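Local coordinates for protein carbohydrate binding module (Ruminococcus flavefaciens, PDB 4V1K) that probably binds plant cell-wall polysaccharide as the non-catalytic carbohydrate-binding module of Cel9A, a family 9 glycoside hydrolase of the cellulosome system, at residues I8-K13 with I26-K31; D77-S82 with G88-K93; I110-W115 with D120-D125. All coordinates share one frame; numbering follows the deposited sequence. Where two conformers were deposited one is given.

Interaction 1: residues I8-K13 with I26-K31; sequences IKPNKK and IGFSYK
Pro10 lies opposite Phe28 and Lys12 opposite Ile26, with CA separations of 9.0 Å and 9.8 Å, so the two segments run in opposing directions at a distance that only side chains can bridge. The spacing is that of strands in facing sheets, and the meeting is made by apolar atoms. The path of 8-13 is not smooth: Asn11, with phi and psi both positive, and Lys12 together face Ile124 in a G1 beta bulge.

Phe28 takes part in two of the three residue contacts. Its CG stands anti to the carbonyl carbon (chi1 -55°), which directs the ring at 8-13. Ile8 CD1 rests near the root of the ring, 3.8 Å from Phe28 CD1 and only slightly farther from Phe28 CB. Pro10 takes the next position along the same ring side: its CG is 3.7 Å from Phe28 CE1, and the two side chains cross at about a right angle. Both approaches to the ring are oblique. An alanine here would remove the ring and would probably leave Ile8 CD1 and Pro10 CG without their partner, opening a gap between the two segments. Beyond Phe28, Lys12 contributes its aliphatic portion. The chain is extended from CG anti to the backbone N (chi1 -176°) as far as CE, which comes 3.5 Å from Ile26 CG2; this holds for one of the two conformers modelled for Ile26.

Strand 5-15 is an outermost strand of the four-stranded sheet, where Ile8 and Lys12 are backbone-bonded to Val127 and Ile124 of strand 121-131. Strand 25-29 belongs to the other sheet, where Ile26 and Phe28 pair with Phe112 and Ile110 of strand 109-114, and Phe28 also touches Val127.

Interaction 2: residues D77-S82 with G88-K93; sequences DEITQS and GTITWK
Ile79 CD1 reaches the backbone of the facing strand, 3.6 Å from Thr91 O, and lies 4.2 Å from Trp92 CB, with the two side chains crossing at about a right angle. Its CG1 branch is anti to the carbonyl carbon (chi1 -65°), which puts CD1 over this part of 88-93. The CG2 branch faces Ile90, a looser apolar approach to a side chain modelled in two conformers.

Two residues on, Gln81 bends at chi2 (92°) and lays its amide against the carbonyl oxygen of Thr89. Thr89 O is 3.6 Å from Gln81 CD and 3.7 Å from both Gln81 OE1 and Gln81 NE2. Near-equal distances place the oxygen above the amide plane, not in line with an N-H, so this is van der Waals contact without a hydrogen bond. At the other end a water joins the segments: it accepts from Asp77 N at 3.0 Å and from Trp92 NE1 at 3.1 Å, lying in the indole plane at its edge.

Strands 79-82 and 88-93 approach to 8.2 Å between axes, with their directions 161° apart. Backbone bonds position each in a separate sheet: Ile79 and Gln81 pair with Gly59 and Tyr57, whereas Ile90 and Trp92 pair with Val46 and Val44. Phe61 meets both Ile79 and the Trp92 ring, continuing the apolar layer inward. The water is a local addition at one end. Antiparallel strands, successive in the chain, that belong to separate sheets and meet through side chains are typical of a beta-sandwich, a common architecture among carbohydrate-binding modules.

Interaction 3: residues I110-W115 with D120-D125; sequences IKFGVW and DEFTID
Phe112 and Val114 meet Phe122 and Ile124 in a buried, wholly apolar contact between the two sheets of the beta-sandwich. The strand axes of 110-114 and 121-125 stay 12.2 Å apart at their closest and run nearly antiparallel, at 160°, too distant for backbone pairing. Even the facing pair Phe112 and Ile124 has its CA atoms 10.2 Å apart, so large side chains must fill the space.

Phe112 does so with CG anti to the backbone N (chi1 171°). Its CD2 comes 3.9 Å from Ile124 CD1, the two side chains sliding past each other in opposite directions. Farther along the ring, Phe112 CE2 is 4.3 Å from Phe122 CE2, which sits at the edge of the Phe112 ring near its plane. That atom-to-edge approach is not a face-to-face stack. Val114 CG2 completes the set, 4.2 Å from Phe122 CZ.

Outside the two segments, Tyr57 and Phe61 meet the Phe112 ring, the former almost parallel to it (planes at about 10°), while Val14 touches Phe122 and Phe28 touches Ile124. All four contacting residues are buried and the atoms that meet are carbons. The contact therefore probably rests on dispersion and the exclusion of water; with no polar pair between the segments, the alignment of the side chains is likely to follow from their shapes and from the backbone bonding within each sheet.

How the interactions relate
From the N terminus, interaction 1 closes first, spanning the 12 residues between segments 8-13 and 26-31. Interaction 2 follows over a five-residue connection and interaction 3 over a four-residue one. The three are in series, neither nested nor crossed, and each joins one sheet of the sandwich to the other. Interactions 1 and 2 lie on opposite sides of the chain's centre, about 17 Å apart between centres. Interaction 3 touches both. Probable backbone hydrogen bonds link it to interaction 1, Lys12 O to Ile124 N in one sheet and Ile26 O to Phe112 N in the other, while Trp92 CZ3 packs 3.9 Å from Ile110 CD1 to connect it with interaction 2.

Interaction 1: residues I8-K13 with I26-K31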
loop_
_atom_site.group_PDB
_atom_site.type_symbol
_atom_site.label_atom_id
_atom_site.label_comp_id
_atom_site.label_asym_id
_atom_site.label_seq_id
_atom_site.Cartn_x
_atom_site.Cartn_y
_atom_site.Cartn_z
ATOM N N ILE A 8 2.061 5.336 -9.391
ATOM C CA ILE A 8 3.495 5.099 -9.570
ATOM C C ILE A 8 3.740 3.681 -10.099
ATOM O O ILE A 8 2.949 2.771 -9.810
ATOM C CB ILE A 8 4.347 5.352 -8.282
ATOM C CG1 ILE A 8 3.905 4.436 -7.133
ATOM C CG2 ILE A 8 4.296 6.836 -7.894
ATOM C CD1 ILE A 8 4.809 4.482 -5.921
ATOM N N LYS A 9 4.848 3.515 -10.834
ATOM C CA LYS A 9 5.239 2.206 -11.389
ATOM C C LYS A 9 6.623 1.812 -10.868
ATOM O O LYS A 9 7.655 2.056 -11.532
ATOM C CB LYS A 9 5.211 2.235 -12.921
ATOM C CG LYS A 9 3.816 2.142 -13.524
ATOM C CD LYS A 9 3.917 2.119 -15.044
ATOM C CE LYS A 9 2.739 1.448 -15.734
ATOM N NZ LYS A 9 1.601 2.370 -16.023
ATOM N N PRO A 10 6.658 1.185 -9.660
ATOM C CA PRO A 10 7.995 0.964 -9.059
ATOM C C PRO A 10 8.754 -0.244 -9.614
ATOM O O PRO A 10 9.966 -0.320 -9.422
ATOM C CB PRO A 10 7.709 0.752 -7.585
ATOM C CG PRO A 10 6.259 0.690 -7.412
ATOM C CD PRO A 10 5.560 0.914 -8.719
ATOM N N ASN A 11 8.059 -1.171 -10.271
ATOM C CA ASN A 11 8.689 -2.411 -10.796
ATOM C C ASN A 11 9.577 -3.042 -9.728
ATOM O O ASN A 11 10.779 -3.330 -9.951
ATOM C CB ASN A 11 9.506 -2.134 -12.073
ATOM C CG ASN A 11 9.929 -3.413 -12.805
ATOM O OD1 ASN A 11 9.206 -4.418 -12.818
ATOM N ND2 ASN A 11 11.107 -3.374 -13.438
ATOM N N LYS A 12 9.011 -3.195 -8.536
ATOM C CA LYS A 12 9.807 -3.620 -7.397
ATOM C C LYS A 12 9.637 -5.109 -7.130
ATOM O O LYS A 12 8.541 -5.562 -6.794
ATOM C CB LYS A 12 9.428 -2.815 -6.162
ATOM C CG LYS A 12 10.283 -3.146 -4.948
ATOM C CD LYS A 12 9.926 -2.273 -3.761
ATOM C CE LYS A 12 10.729 -2.683 -2.531
ATOM N NZ LYS A 12 12.200 -2.588 -2.739
ATOM N N LYS A 13 10.729 -5.854 -7.254
ATOM C CA LYS A 13 10.752 -7.312 -6.961
ATOM C C LYS A 13 10.826 -7.552 -5.445
ATOM O O LYS A 13 11.671 -6.967 -4.722
ATOM C CB LYS A 13 11.955 -7.966 -7.637
ATOM C CG LYS A 13 12.117 -9.451 -7.352
ATOM C CD LYS A 13 11.034 -10.305 -7.990
ATOM C CE LYS A 13 11.144 -11.755 -7.528
ATOM N NZ LYS A 13 12.494 -12.377 -7.737
ATOM N N ILE A 26 6.574 -2.562 3.050
ATOM C CA ILE A 26 7.294 -1.899 1.953
ATOM C C ILE A 26 6.724 -0.505 1.750
ATOM O O ILE A 26 5.512 -0.311 1.559
ATOM C CB ILE A 26 7.226 -2.694 0.658
ATOM C CG1 ILE A 26 7.835 -4.083 0.893
ATOM C CG2 ILE A 26 7.981 -1.942 -0.427
ATOM C CD1 ILE A 26 7.295 -5.168 -0.002
ATOM N N GLY A 27 7.618 0.493 1.871
ATOM C CA GLY A 27 7.238 1.889 1.863
ATOM C C GLY A 27 7.377 2.602 0.521
ATOM O O GLY A 27 8.323 2.332 -0.226
ATOM N N PHE A 28 6.436 3.529 0.266
ATOM C CA PHE A 28 6.471 4.441 -0.879
ATOM C C PHE A 28 6.185 5.857 -0.413
ATOM O O PHE A 28 5.195 6.111 0.280
ATOM C CB PHE A 28 5.482 4.019 -1.957
ATOM C CG PHE A 28 5.665 2.610 -2.407
ATOM C CD1 PHE A 28 6.604 2.312 -3.402
ATOM C CD2 PHE A 28 4.934 1.578 -1.829
ATOM C CE1 PHE A 28 6.800 1.012 -3.813
ATOM C CE2 PHE A 28 5.146 0.276 -2.243
ATOM C CZ PHE A 28 6.074 0.005 -3.225
ATOM N N SER A 29 7.092 6.775 -0.737
ATOM C CA SER A 29 6.940 8.165 -0.344
ATOM C C SER A 29 5.790 8.822 -1.127
ATOM O O SER A 29 5.715 8.706 -2.358
ATOM C CB SER A 29 8.254 8.962 -0.580
ATOM O OG SER A 29 9.378 8.414 0.120
ATOM N N TYR A 30 4.904 9.538 -0.426
ATOM C CA TYR A 30 3.812 10.228 -1.116
ATOM C C TYR A 30 4.327 11.241 -2.164
ATOM O O TYR A 30 3.669 11.442 -3.192
ATOM C CB TYR A 30 2.883 10.914 -0.138
ATOM C CG TYR A 30 1.945 9.954 0.587
ATOM C CD1 TYR A 30 0.949 9.215 -0.118
ATOM C CD2 TYR A 30 2.000 9.823 1.973
ATOM C CE1 TYR A 30 0.073 8.354 0.549
ATOM C CE2 TYR A 30 1.115 8.984 2.641
ATOM C CZ TYR A 30 0.156 8.253 1.943
ATOM O OH TYR A 30 -0.745 7.422 2.616
ATOM N N LYS A 31 5.487 11.846 -1.921
ATOM C CA LYS A 31 6.021 12.798 -2.870
ATOM C C LYS A 31 6.269 12.177 -4.270
ATOM O O LYS A 31 6.242 12.898 -5.294
ATOM C CB LYS A 31 7.284 13.477 -2.323
ATOM C CG LYS A 31 8.478 12.575 -2.168
ATOM C CD LYS A 31 9.732 13.371 -1.838
ATOM C CE LYS A 31 10.787 12.494 -1.158
ATOM N NZ LYS A 31 11.915 13.321 -0.623
#

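Interaction 2: residues D77-S82 with G88-K93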
loop_
_atom_site.group_PDB
_atom_site.type_symbol
_atom_site.label_atom_id
_atom_site.label_comp_id
_atom_site.label_asym_id
_atom_site.label_seq_id
_atom_site.Cartn_x
_atom_site.Cartn_y
_atom_site.Cartn_z
ATOM N N ASP A 77 -7.421 -2.185 8.618
ATOM C CA ASP A 77 -7.752 -3.558 9.049
ATOM C C ASP A 77 -6.943 -4.598 8.248
ATOM O O ASP A 77 -6.466 -4.315 7.128
ATOM C CB ASP A 77 -9.238 -3.829 8.820
ATOM C CG ASP A 77 -10.154 -3.081 9.766
ATOM O OD1 ASP A 77 -9.717 -2.622 10.852
ATOM O OD2 ASP A 77 -11.356 -2.978 9.406
ATOM N N GLU A 78 -6.792 -5.793 8.797
ATOM C CA GLU A 78 -6.201 -6.899 8.048
ATOM C C GLU A 78 -7.030 -7.245 6.806
ATOM O O GLU A 78 -8.289 -7.275 6.834
ATOM C CB GLU A 78 -6.052 -8.148 8.919
ATOM C CG GLU A 78 -5.095 -9.197 8.314
ATOM C CD GLU A 78 -4.866 -10.400 9.223
ATOM O OE1 GLU A 78 -5.770 -11.276 9.311
ATOM O OE2 GLU A 78 -3.763 -10.484 9.816
ATOM N N ILE A 79 -6.315 -7.518 5.726
ATOM C CA ILE A 79 -6.883 -7.902 4.422
ATOM C C ILE A 79 -6.427 -9.326 4.066
ATOM O O ILE A 79 -5.220 -9.632 4.197
ATOM C CB ILE A 79 -6.381 -6.940 3.320
ATOM C CG1 ILE A 79 -6.921 -5.523 3.573
ATOM C CG2 ILE A 79 -6.787 -7.407 1.917
ATOM C CD1 ILE A 79 -6.247 -4.432 2.766
ATOM N N THR A 80 -7.373 -10.175 3.640
ATOM C CA THR A 80 -7.057 -11.448 3.003
ATOM C C THR A 80 -7.642 -11.383 1.585
ATOM O O THR A 80 -8.818 -11.072 1.424
ATOM C CB THR A 80 -7.642 -12.651 3.782
ATOM O OG1 THR A 80 -7.103 -12.667 5.118
ATOM C CG2 THR A 80 -7.334 -13.973 3.106
ATOM N N GLN A 81 -6.818 -11.666 0.572
ATOM C CA GLN A 81 -7.210 -11.618 -0.846
ATOM C C GLN A 81 -6.607 -12.837 -1.540
ATOM O O GLN A 81 -5.431 -13.124 -1.368
ATOM C CB GLN A 81 -6.603 -10.369 -1.482
ATOM C CG GLN A 81 -6.629 -10.301 -2.989
ATOM C CD GLN A 81 -7.862 -9.611 -3.474
ATOM O OE1 GLN A 81 -8.339 -8.690 -2.833
ATOM N NE2 GLN A 81 -8.378 -10.035 -4.608
ATOM N N SER A 82 -7.398 -13.545 -2.325
ATOM C CA SER A 82 -6.884 -14.658 -3.118
ATOM C C SER A 82 -6.859 -14.213 -4.581
ATOM O O SER A 82 -7.854 -13.702 -5.092
ATOM C CB SER A 82 -7.761 -15.897 -2.966
ATOM O OG SER A 82 -7.166 -17.021 -3.609
ATOM N N GLY A 88 -2.796 -9.702 -10.116
ATOM C CA GLY A 88 -4.016 -9.217 -9.494
ATOM C C GLY A 88 -3.782 -7.934 -8.716
ATOM O O GLY A 88 -2.706 -7.325 -8.803
ATOM N N THR A 89 -4.793 -7.559 -7.938
ATOM C CA THR A 89 -4.853 -6.271 -7.263
ATOM C C THR A 89 -5.282 -6.430 -5.801
ATOM O O THR A 89 -6.235 -7.155 -5.501
ATOM C CB THR A 89 -5.863 -5.363 -7.985
ATOM O OG1 THR A 89 -5.516 -5.303 -9.377
ATOM C CG2 THR A 89 -5.902 -3.957 -7.373
ATOM N N ILE A 90 -4.540 -5.794 -4.903
ATOM C CA ILE A 90 -4.908 -5.729 -3.504
ATOM C C ILE A 90 -5.400 -4.307 -3.233
ATOM O O ILE A 90 -4.714 -3.330 -3.519
ATOM C CB ILE A 90 -3.712 -6.047 -2.610
ATOM C CG1 ILE A 90 -3.230 -7.482 -2.851
ATOM C CG2 ILE A 90 -4.065 -5.845 -1.151
ATOM C CD1 ILE A 90 -1.738 -7.657 -2.713
ATOM N N THR A 91 -6.603 -4.213 -2.705
ATOM C CA THR A 91 -7.298 -2.945 -2.491
ATOM C C THR A 91 -7.506 -2.675 -0.988
ATOM O O THR A 91 -8.034 -3.553 -0.252
ATOM C CB THR A 91 -8.662 -2.969 -3.199
ATOM O OG1 THR A 91 -8.465 -3.196 -4.598
ATOM C CG2 THR A 91 -9.400 -1.647 -2.995
ATOM N N TRP A 92 -7.125 -1.451 -0.568
ATOM C CA TRP A 92 -7.493 -0.904 0.750
ATOM C C TRP A 92 -8.446 0.279 0.620
ATOM O O TRP A 92 -8.096 1.293 0.051
ATOM C CB TRP A 92 -6.235 -0.469 1.485
ATOM C CG TRP A 92 -6.459 0.086 2.862
ATOM C CD1 TRP A 92 -7.376 -0.344 3.776
ATOM C CD2 TRP A 92 -5.756 1.175 3.491
ATOM N NE1 TRP A 92 -7.285 0.389 4.922
ATOM C CE2 TRP A 92 -6.310 1.329 4.784
ATOM C CE3 TRP A 92 -4.712 2.019 3.095
ATOM C CZ2 TRP A 92 -5.863 2.287 5.692
ATOM C CZ3 TRP A 92 -4.254 2.996 4.009
ATOM C CH2 TRP A 92 -4.838 3.117 5.293
ATOM N N LYS A 93 -9.659 0.119 1.144
ATOM C CA LYS A 93 -10.625 1.213 1.236
ATOM C C LYS A 93 -10.303 1.982 2.522
ATOM O O LYS A 93 -10.401 1.440 3.635
ATOM C CB LYS A 93 -12.079 0.680 1.229
ATOM C CG LYS A 93 -12.366 -0.148 -0.036
ATOM C CD LYS A 93 -13.806 -0.522 -0.255
ATOM C CE LYS A 93 -13.955 -1.101 -1.660
ATOM N NZ LYS A 93 -15.352 -1.499 -1.971
HETATM O O HOH W 1 -9.293 -0.378 7.147
#

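Interaction 3: residues I110-W115 with D120-D125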
loop_
_atom_site.group_PDB
_atom_site.type_symbol
_atom_site.label_atom_id
_atom_site.label_comp_id
_atom_site.label_asym_id
_atom_site.label_seq_id
_atom_site.Cartn_x
_atom_site.Cartn_y
_atom_site.Cartn_z
ATOM N N ILE A 110 3.135 5.829 2.412
ATOM C CA ILE A 110 2.205 4.728 2.458
ATOM C C ILE A 110 3.017 3.440 2.530
ATOM O O ILE A 110 4.023 3.277 1.808
ATOM C CB ILE A 110 1.216 4.760 1.237
ATOM C CG1 ILE A 110 0.180 3.638 1.313
ATOM C CG2 ILE A 110 1.952 4.666 -0.109
ATOM C CD1 ILE A 110 -0.845 3.811 2.390
ATOM N N LYS A 111 2.601 2.531 3.409
ATOM C CA LYS A 111 3.319 1.259 3.661
ATOM C C LYS A 111 2.407 0.049 3.378
ATOM O O LYS A 111 1.272 -0.016 3.863
ATOM C CB LYS A 111 3.869 1.230 5.093
ATOM C CG LYS A 111 4.856 2.360 5.380
ATOM C CD LYS A 111 6.124 1.886 6.035
ATOM C CE LYS A 111 7.003 3.049 6.406
ATOM N NZ LYS A 111 8.423 2.711 6.132
ATOM N N PHE A 112 2.920 -0.870 2.564
ATOM C CA PHE A 112 2.228 -2.096 2.126
ATOM C C PHE A 112 2.824 -3.258 2.903
ATOM O O PHE A 112 3.978 -3.663 2.678
ATOM C CB PHE A 112 2.432 -2.257 0.613
ATOM C CG PHE A 112 1.960 -3.568 0.036
ATOM C CD1 PHE A 112 0.635 -3.955 0.138
ATOM C CD2 PHE A 112 2.837 -4.371 -0.687
ATOM C CE1 PHE A 112 0.199 -5.141 -0.451
ATOM C CE2 PHE A 112 2.413 -5.556 -1.255
ATOM C CZ PHE A 112 1.098 -5.927 -1.135
ATOM N N GLY A 113 2.061 -3.749 3.865
ATOM C CA GLY A 113 2.499 -4.832 4.736
ATOM C C GLY A 113 2.135 -6.190 4.137
ATOM O O GLY A 113 0.981 -6.420 3.729
ATOM N N VAL A 114 3.113 -7.088 4.088
ATOM C CA VAL A 114 2.906 -8.451 3.606
ATOM C C VAL A 114 3.163 -9.426 4.753
ATOM O O VAL A 114 4.318 -9.728 5.092
ATOM C CB VAL A 114 3.828 -8.797 2.391
ATOM C CG1 VAL A 114 3.456 -10.166 1.820
ATOM C CG2 VAL A 114 3.702 -7.750 1.299
ATOM N N TRP A 115 2.094 -9.896 5.385
ATOM C CA TRP A 115 2.254 -10.864 6.486
ATOM C C TRP A 115 2.441 -12.300 5.972
ATOM O O TRP A 115 3.118 -13.115 6.622
ATOM C CB TRP A 115 1.055 -10.797 7.433
ATOM C CG TRP A 115 0.673 -9.455 8.043
ATOM C CD1 TRP A 115 -0.549 -9.167 8.622
ATOM C CD2 TRP A 115 1.458 -8.250 8.172
ATOM N NE1 TRP A 115 -0.575 -7.885 9.080
ATOM C CE2 TRP A 115 0.631 -7.291 8.821
ATOM C CE3 TRP A 115 2.756 -7.863 7.774
ATOM C CZ2 TRP A 115 1.080 -5.983 9.130
ATOM C CZ3 TRP A 115 3.192 -6.568 8.085
ATOM C CH2 TRP A 115 2.338 -5.640 8.735
ATOM N N ASP A 120 6.001 -16.981 -3.394
ATOM C CA ASP A 120 7.013 -16.255 -2.585
ATOM C C ASP A 120 7.596 -15.005 -3.261
ATOM O O ASP A 120 7.919 -13.998 -2.605
ATOM C CB ASP A 120 8.144 -17.206 -2.207
ATOM C CG ASP A 120 8.949 -16.733 -1.032
ATOM O OD1 ASP A 120 8.325 -16.473 0.021
ATOM O OD2 ASP A 120 10.207 -16.666 -1.129
ATOM N N GLU A 121 7.736 -15.097 -4.565
ATOM C CA GLU A 121 8.370 -14.085 -5.381
ATOM C C GLU A 121 7.330 -13.388 -6.238
ATOM O O GLU A 121 6.577 -14.025 -6.991
ATOM C CB GLU A 121 9.477 -14.698 -6.246
ATOM C CG GLU A 121 10.653 -15.167 -5.395
ATOM C CD GLU A 121 11.823 -15.758 -6.156
ATOM O OE1 GLU A 121 12.089 -15.418 -7.324
ATOM O OE2 GLU A 121 12.524 -16.580 -5.524
ATOM N N PHE A 122 7.272 -12.068 -6.109
ATOM C CA PHE A 122 6.323 -11.283 -6.916
ATOM C C PHE A 122 6.876 -9.895 -7.176
ATOM O O PHE A 122 7.829 -9.461 -6.525
ATOM C CB PHE A 122 4.946 -11.218 -6.228
ATOM C CG PHE A 122 4.938 -10.422 -4.937
ATOM C CD1 PHE A 122 5.312 -11.022 -3.745
ATOM C CD2 PHE A 122 4.535 -9.107 -4.900
ATOM C CE1 PHE A 122 5.312 -10.327 -2.563
ATOM C CE2 PHE A 122 4.531 -8.392 -3.702
ATOM C CZ PHE A 122 4.916 -9.004 -2.530
ATOM N N THR A 123 6.275 -9.212 -8.138
ATOM C CA THR A 123 6.629 -7.820 -8.461
ATOM C C THR A 123 5.466 -6.879 -8.190
ATOM O O THR A 123 4.298 -7.182 -8.530
ATOM C CB THR A 123 7.064 -7.695 -9.945
ATOM O OG1 THR A 123 8.179 -8.564 -10.200
ATOM C CG2 THR A 123 7.501 -6.261 -10.273
ATOM N N ILE A 124 5.781 -5.764 -7.528
ATOM C CA ILE A 124 4.838 -4.638 -7.390
ATOM C C ILE A 124 4.954 -3.817 -8.669
ATOM O O ILE A 124 5.933 -3.030 -8.874
ATOM C CB ILE A 124 5.132 -3.779 -6.122
ATOM C CG1 ILE A 124 4.988 -4.650 -4.866
ATOM C CG2 ILE A 124 4.206 -2.556 -6.037
ATOM C CD1 ILE A 124 5.450 -3.951 -3.590
ATOM N N ASP A 125 3.965 -3.999 -9.539
ATOM C CA ASP A 125 3.969 -3.312 -10.825
ATOM C C ASP A 125 3.512 -1.860 -10.741
ATOM O O ASP A 125 4.080 -0.984 -11.427
ATOM C CB ASP A 125 3.106 -4.065 -11.825
ATOM C CG ASP A 125 3.641 -5.469 -12.133
ATOM O OD1 ASP A 125 4.853 -5.641 -12.370
ATOM O OD2 ASP A 125 2.820 -6.397 -12.169
#